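Local coordinates for lipoprotein (PDB 3O0Y), which is of unknown function, a putative bacterial lipoprotein of the DUF885 family that is probably related to metallopeptidases, at residues A[153-158]-A[223-228]; A[319-324]-A[494-499]. All coordinates share one frame; numbering follows the deposited sequence.

How the contacts relate
Running from the N terminus, the chain first forms contact 1, where the end of helix 144-154 and the turn after it meet helix 219-228; the 64 residues enclosed between them are mostly helical and include helices 161-172 and 197-210. Contact 2 opens only after that one has closed, so the two are in series and neither nest nor cross. It joins helix 302-326 to helix 491-515 over a much longer excursion of 169 residues, which takes in the small three-stranded sheet. The centres of the contacts lie about 43 Å apart, and both sit well off the centre of this largely helical chain: contact 1 ties a turn to a helix, contact 2 one helix to another.

Contact 1: residues A[153-158]-A[223-228]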
loop_
_atom_site.group_PDB
_atom_site.type_symbol
_atom_site.label_atom_id
_atom_site.label_comp_id
_atom_site.label_asym_id
_atom_site.label_seq_id
_atom_site.Cartn_x
_atom_site.Cartn_y
_atom_site.Cartn_z
ATOM N N GLN A 153 10.447 -4.901 -13.154
ATOM C CA GLN A 153 10.425 -3.957 -14.241
ATOM C C GLN A 153 10.698 -2.545 -13.749
ATOM O O GLN A 153 11.158 -1.697 -14.518
ATOM C CB GLN A 153 9.095 -4.033 -14.994
ATOM C CG GLN A 153 8.889 -5.330 -15.743
ATOM C CD GLN A 153 7.487 -5.512 -16.266
ATOM O OE1 GLN A 153 6.714 -4.561 -16.378
ATOM N NE2 GLN A 153 7.114 -6.769 -16.486
ATOM N N ASN A 154 10.455 -2.283 -12.480
ATOM C CA ASN A 154 10.618 -0.929 -11.956
ATOM C C ASN A 154 11.795 -0.706 -11.063
ATOM O O ASN A 154 12.369 0.371 -11.055
ATOM C CB ASN A 154 9.309 -0.538 -11.226
ATOM C CG ASN A 154 8.224 -0.245 -12.223
ATOM O OD1 ASN A 154 8.210 0.850 -12.820
ATOM N ND2 ASN A 154 7.423 -1.243 -12.535
ATOM N N ASP A 155 12.031 -1.631 -10.154
ATOM C CA ASP A 155 12.964 -1.411 -9.082
ATOM C C ASP A 155 14.293 -2.116 -9.274
ATOM O O ASP A 155 15.286 -1.724 -8.692
ATOM C CB ASP A 155 12.341 -1.928 -7.777
ATOM C CG ASP A 155 11.016 -1.238 -7.453
ATOM O OD1 ASP A 155 10.999 -0.000 -7.371
ATOM O OD2 ASP A 155 10.027 -1.967 -7.220
ATOM N N GLN A 156 14.324 -3.182 -10.054
ATOM C CA GLN A 156 15.547 -3.933 -10.227
ATOM C C GLN A 156 16.500 -3.209 -11.169
ATOM O O GLN A 156 16.139 -2.901 -12.295
ATOM C CB GLN A 156 15.199 -5.312 -10.784
ATOM C CG GLN A 156 16.398 -6.226 -10.866
ATOM C CD GLN A 156 16.114 -7.686 -11.110
ATOM O OE1 GLN A 156 16.998 -8.418 -11.625
ATOM N NE2 GLN A 156 14.997 -8.147 -10.677
ATOM N N PRO A 157 17.722 -2.918 -10.714
ATOM C CA PRO A 157 18.615 -2.149 -11.609
ATOM C C PRO A 157 19.073 -2.963 -12.789
ATOM O O PRO A 157 19.308 -4.133 -12.637
ATOM C CB PRO A 157 19.825 -1.856 -10.728
ATOM C CG PRO A 157 19.788 -2.860 -9.663
ATOM C CD PRO A 157 18.358 -3.237 -9.421
ATOM N N ILE A 158 19.209 -2.326 -13.965
ATOM C CA ILE A 158 19.846 -2.954 -15.104
ATOM C C ILE A 158 20.856 -1.980 -15.662
ATOM O O ILE A 158 20.550 -1.229 -16.588
ATOM C CB ILE A 158 18.820 -3.407 -16.165
ATOM C CG1 ILE A 158 17.833 -4.396 -15.537
ATOM C CG2 ILE A 158 19.501 -4.104 -17.311
ATOM C CD1 ILE A 158 16.649 -4.604 -16.354
ATOM N N VAL A 223 10.963 -3.384 -21.381
ATOM C CA VAL A 223 11.672 -2.729 -20.316
ATOM C C VAL A 223 13.141 -3.043 -20.378
ATOM O O VAL A 223 13.980 -2.179 -20.227
ATOM C CB VAL A 223 11.097 -3.184 -18.934
ATOM C CG1 VAL A 223 12.048 -2.683 -17.823
ATOM C CG2 VAL A 223 9.605 -2.652 -18.834
ATOM N N PHE A 224 13.475 -4.304 -20.550
ATOM C CA PHE A 224 14.852 -4.663 -20.644
ATOM C C PHE A 224 15.527 -3.932 -21.834
ATOM O O PHE A 224 16.647 -3.392 -21.694
ATOM C CB PHE A 224 15.003 -6.157 -20.804
ATOM C CG PHE A 224 16.419 -6.601 -20.754
ATOM C CD1 PHE A 224 17.030 -6.875 -19.573
ATOM C CD2 PHE A 224 17.154 -6.724 -21.923
ATOM C CE1 PHE A 224 18.373 -7.317 -19.543
ATOM C CE2 PHE A 224 18.482 -7.137 -21.916
ATOM C CZ PHE A 224 19.098 -7.421 -20.741
ATOM N N ARG A 225 14.831 -3.837 -22.974
ATOM C CA ARG A 225 15.445 -3.151 -24.117
ATOM C C ARG A 225 15.732 -1.690 -23.785
ATOM O O ARG A 225 16.744 -1.156 -24.187
ATOM C CB ARG A 225 14.541 -3.189 -25.351
ATOM C CG ARG A 225 14.366 -4.481 -26.031
ATOM C CD ARG A 225 13.338 -4.362 -27.238
ATOM N NE ARG A 225 13.455 -5.500 -28.129
ATOM C CZ ARG A 225 12.498 -6.394 -28.354
ATOM N NH1 ARG A 225 11.258 -6.256 -27.820
ATOM N NH2 ARG A 225 12.759 -7.394 -29.185
ATOM N N GLU A 226 14.801 -1.018 -23.124
ATOM C CA GLU A 226 14.968 0.389 -22.833
ATOM C C GLU A 226 16.098 0.654 -21.847
ATOM O O GLU A 226 16.916 1.559 -22.048
ATOM C CB GLU A 226 13.679 1.030 -22.315
ATOM C CG GLU A 226 13.984 2.474 -21.777
ATOM C CD GLU A 226 12.784 3.439 -21.658
ATOM O OE1 GLU A 226 11.624 3.050 -21.996
ATOM O OE2 GLU A 226 13.026 4.603 -21.216
ATOM N N LYS A 227 16.213 -0.189 -20.831
ATOM C CA LYS A 227 17.287 -0.049 -19.844
ATOM C C LYS A 227 18.654 -0.484 -20.365
ATOM O O LYS A 227 19.634 0.249 -20.201
ATOM C CB LYS A 227 16.889 -0.799 -18.572
ATOM C CG LYS A 227 15.686 -0.124 -17.930
ATOM C CD LYS A 227 15.385 -0.601 -16.497
ATOM C CE LYS A 227 14.095 0.046 -15.918
ATOM N NZ LYS A 227 13.820 -0.312 -14.471
ATOM N N ILE A 228 18.718 -1.611 -21.061
ATOM C CA ILE A 228 20.025 -2.114 -21.492
ATOM C C ILE A 228 20.658 -1.189 -22.558
ATOM O O ILE A 228 21.866 -1.096 -22.654
ATOM C CB ILE A 228 19.928 -3.563 -21.974
ATOM C CG1 ILE A 228 21.267 -4.270 -21.872
ATOM C CG2 ILE A 228 19.418 -3.673 -23.480
ATOM C CD1 ILE A 228 21.824 -4.531 -20.427
HETATM O O HOH W 1 14.101 -3.041 -14.044
HETATM O O HOH W 2 15.871 0.406 -12.910
HETATM O O HOH W 3 20.412 1.241 -17.748
#
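Lys227 reaches from helix 219-228 into the bend that follows helix 144-154, making this a helix-to-turn contact with a polar end and a greasy one. At the polar end, Lys227 NZ gives a hydrogen bond of 3.0 Å to Gln153 O. The ammonium comes from above the carbonyl plane, 45° out of it, with a C=O...N angle of 130°. With CG beside its own backbone N (chi1 -66°) and the rest of the chain fully extended, the lysine spans the gap to the last turn of helix 144-154. Two waters share the same nitrogen: water 1 accepts from Lys227 NZ at 2.8 Å and donates to Gln156 O, while water 2 also accepts from it and gives Gln156 O a weak bond.

Next to this, Val223 lies crosswise against Gln153, its CG1 at 3.6 Å from Gln153 O and its CG2 near the glutamine CB and CG.

The greasy end belongs to Ile158, which points at the helix and fans out its branches. Its CD1 comes obliquely to Phe224 CD1 at 4.0 Å, its CG2 touches Ile228 CD1 at 3.9 Å, and its CB rests on Lys227 CB. Beyond them, Tyr167 of helix 161-172 meets the Phe224 ring and also touches Ile158, while helix 236-268 packs on Phe224. A third water bridges the backbones, donating to Ile158 O at 2.7 Å and to Lys227 O.

Lys227 NZ thus spends its three N-H groups on Gln153 O and two waters, serving carbonyls of the helix end and the bend directly and through water; its positive charge probably also favours the C-terminal end of helix 144-154, where the helix dipole is negative.

Contact 2: residues A[319-324]-A[494-499]; sequences VMNEIL and DLGRLQ
Met320 sets CG beside its backbone N (chi1 -70°), and Ile323 does the same with CG1, which sends CD1 to Leu498, while Ile323 CG2, anti to the N, meets Leu495. Met320 then bends at its thioether, chi3 77°, and slides antiparallel past Leu498, its CG at 3.5 Å from Leu498 CB; its CE ends at the backbone, close to Leu495 O. Ile323 CG2 lies alongside Leu495 CG at 3.7 Å. Ile323 CD1 presses on Leu498 CD1 at 3.4 Å, closer than two methyls normally sit. Leu324 CD2 meets Leu495 CD1 at 3.6 Å.

Asp494 borders this apolar patch, its OD2 at 3.7 Å from Ile323 CD1. Its OD1 forms a side-on salt bridge with Arg497, both donors nearly in the guanidinium plane: NH2, at 2.8 Å, uses the syn lone pair of OD1, and NE meets OD1 nearly along the C-O bond. Replacing Asp494 by an alanine takes away the one oxygen that receives both N-H groups, and the guanidinium would probably lose this counter-charge and be held less firmly. Arg497 NH1 also bonds a bound Tris molecule, probably from the crystallisation liquor.

Segments 319-324 and 494-499 run antiparallel, 163° between their directions, and their axes come within 10.3 Å. Helix 334-342 packs on Met320, Leu324 and Gln499, and Tyr482 of helix 467-483 touches Asp494 and Arg497.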
loop_
_atom_site.group_PDB
_atom_site.type_symbol
_atom_site.label_atom_id
_atom_site.label_comp_id
_atom_site.label_asym_id
_atom_site.label_seq_id
_atom_site.Cartn_x
_atom_site.Cartn_y
_atom_site.Cartn_z
ATOM N N VAL A 319 -21.125 18.739 5.897
ATOM C CA VAL A 319 -20.185 19.823 5.659
ATOM C C VAL A 319 -20.131 20.196 4.175
ATOM O O VAL A 319 -20.148 21.378 3.805
ATOM C CB VAL A 319 -18.739 19.486 6.204
ATOM C CG1 VAL A 319 -17.770 20.580 5.802
ATOM C CG2 VAL A 319 -18.786 19.302 7.741
ATOM N N MET A 320 -19.898 19.219 3.338
ATOM C CA MET A 320 -19.862 19.427 1.887
ATOM C C MET A 320 -21.145 20.103 1.394
ATOM O O MET A 320 -21.084 20.980 0.572
ATOM C CB MET A 320 -19.680 18.071 1.180
ATOM C CG MET A 320 -18.302 17.455 1.377
ATOM S SD MET A 320 -18.108 15.736 0.661
ATOM C CE MET A 320 -17.946 16.238 -1.109
ATOM N N ASN A 321 -22.326 19.667 1.879
ATOM C CA ASN A 321 -23.587 20.368 1.513
ATOM C C ASN A 321 -23.532 21.866 1.755
ATOM O O ASN A 321 -23.978 22.683 0.921
ATOM C CB ASN A 321 -24.769 19.685 2.185
ATOM C CG ASN A 321 -26.074 20.363 1.869
ATOM O OD1 ASN A 321 -26.548 20.330 0.726
ATOM N ND2 ASN A 321 -26.740 20.879 2.922
ATOM N N GLU A 322 -22.995 22.295 2.896
ATOM C CA GLU A 322 -22.927 23.704 3.180
ATOM C C GLU A 322 -22.055 24.509 2.210
ATOM O O GLU A 322 -22.401 25.608 1.759
ATOM C CB GLU A 322 -22.384 23.988 4.577
ATOM C CG GLU A 322 -23.244 23.493 5.686
ATOM C CD GLU A 322 -24.606 24.080 5.785
ATOM O OE1 GLU A 322 -24.868 25.180 5.266
ATOM O OE2 GLU A 322 -25.425 23.436 6.482
ATOM N N ILE A 323 -20.922 23.926 1.881
ATOM C CA ILE A 323 -20.024 24.570 0.946
ATOM C C ILE A 323 -20.667 24.629 -0.428
ATOM O O ILE A 323 -20.574 25.649 -1.108
ATOM C CB ILE A 323 -18.660 23.860 0.971
ATOM C CG1 ILE A 323 -18.023 23.935 2.360
ATOM C CG2 ILE A 323 -17.729 24.283 -0.173
ATOM C CD1 ILE A 323 -16.876 22.955 2.538
ATOM N N LEU A 324 -21.271 23.505 -0.874
ATOM C CA LEU A 324 -21.992 23.463 -2.121
ATOM C C LEU A 324 -23.074 24.524 -2.243
ATOM O O LEU A 324 -23.165 25.215 -3.257
ATOM C CB LEU A 324 -22.546 22.046 -2.429
ATOM C CG LEU A 324 -21.487 21.036 -2.875
ATOM C CD1 LEU A 324 -21.959 19.630 -2.551
ATOM C CD2 LEU A 324 -21.104 21.222 -4.396
ATOM N N ASP A 494 -11.346 22.366 -2.006
ATOM C CA ASP A 494 -11.740 21.957 -0.672
ATOM C C ASP A 494 -12.789 20.884 -0.719
ATOM O O ASP A 494 -12.716 19.892 -0.020
ATOM C CB ASP A 494 -12.245 23.183 0.117
ATOM C CG ASP A 494 -12.370 22.938 1.597
ATOM O OD1 ASP A 494 -11.631 22.094 2.164
ATOM O OD2 ASP A 494 -13.213 23.665 2.243
ATOM N N LEU A 495 -13.756 21.042 -1.582
ATOM C CA LEU A 495 -14.702 19.942 -1.814
ATOM C C LEU A 495 -14.089 18.665 -2.292
ATOM O O LEU A 495 -14.532 17.575 -1.868
ATOM C CB LEU A 495 -15.808 20.390 -2.786
ATOM C CG LEU A 495 -16.864 21.379 -2.301
ATOM C CD1 LEU A 495 -17.707 21.988 -3.455
ATOM C CD2 LEU A 495 -17.822 20.659 -1.266
ATOM N N GLY A 496 -13.048 18.765 -3.106
ATOM C CA GLY A 496 -12.304 17.583 -3.489
ATOM C C GLY A 496 -11.605 16.888 -2.286
ATOM O O GLY A 496 -11.624 15.646 -2.188
ATOM N N ARG A 497 -11.024 17.682 -1.388
ATOM C CA ARG A 497 -10.480 17.157 -0.176
ATOM C C ARG A 497 -11.530 16.463 0.660
ATOM O O ARG A 497 -11.310 15.325 1.093
ATOM C CB ARG A 497 -9.848 18.225 0.684
ATOM C CG ARG A 497 -9.425 17.807 2.044
ATOM C CD ARG A 497 -8.949 19.061 2.826
ATOM N NE ARG A 497 -10.047 19.936 3.198
ATOM C CZ ARG A 497 -10.700 19.934 4.370
ATOM N NH1 ARG A 497 -10.442 19.085 5.290
ATOM N NH2 ARG A 497 -11.542 20.908 4.680
ATOM N N LEU A 498 -12.680 17.123 0.809
ATOM C CA LEU A 498 -13.741 16.544 1.650
ATOM C C LEU A 498 -14.327 15.301 0.963
ATOM O O LEU A 498 -14.643 14.335 1.661
ATOM C CB LEU A 498 -14.812 17.586 1.957
ATOM C CG LEU A 498 -14.315 18.700 2.896
ATOM C CD1 LEU A 498 -15.310 19.894 2.790
ATOM C CD2 LEU A 498 -14.248 18.148 4.295
ATOM N N GLN A 499 -14.433 15.283 -0.386
ATOM C CA GLN A 499 -14.864 14.108 -1.104
ATOM C C GLN A 499 -13.953 12.913 -0.858
ATOM O O GLN A 499 -14.442 11.793 -0.678
ATOM C CB GLN A 499 -14.905 14.346 -2.577
ATOM C CG GLN A 499 -15.464 13.218 -3.374
ATOM C CD GLN A 499 -15.470 13.546 -4.879
ATOM O OE1 GLN A 499 -14.523 14.196 -5.385
ATOM N NE2 GLN A 499 -16.493 13.041 -5.599
#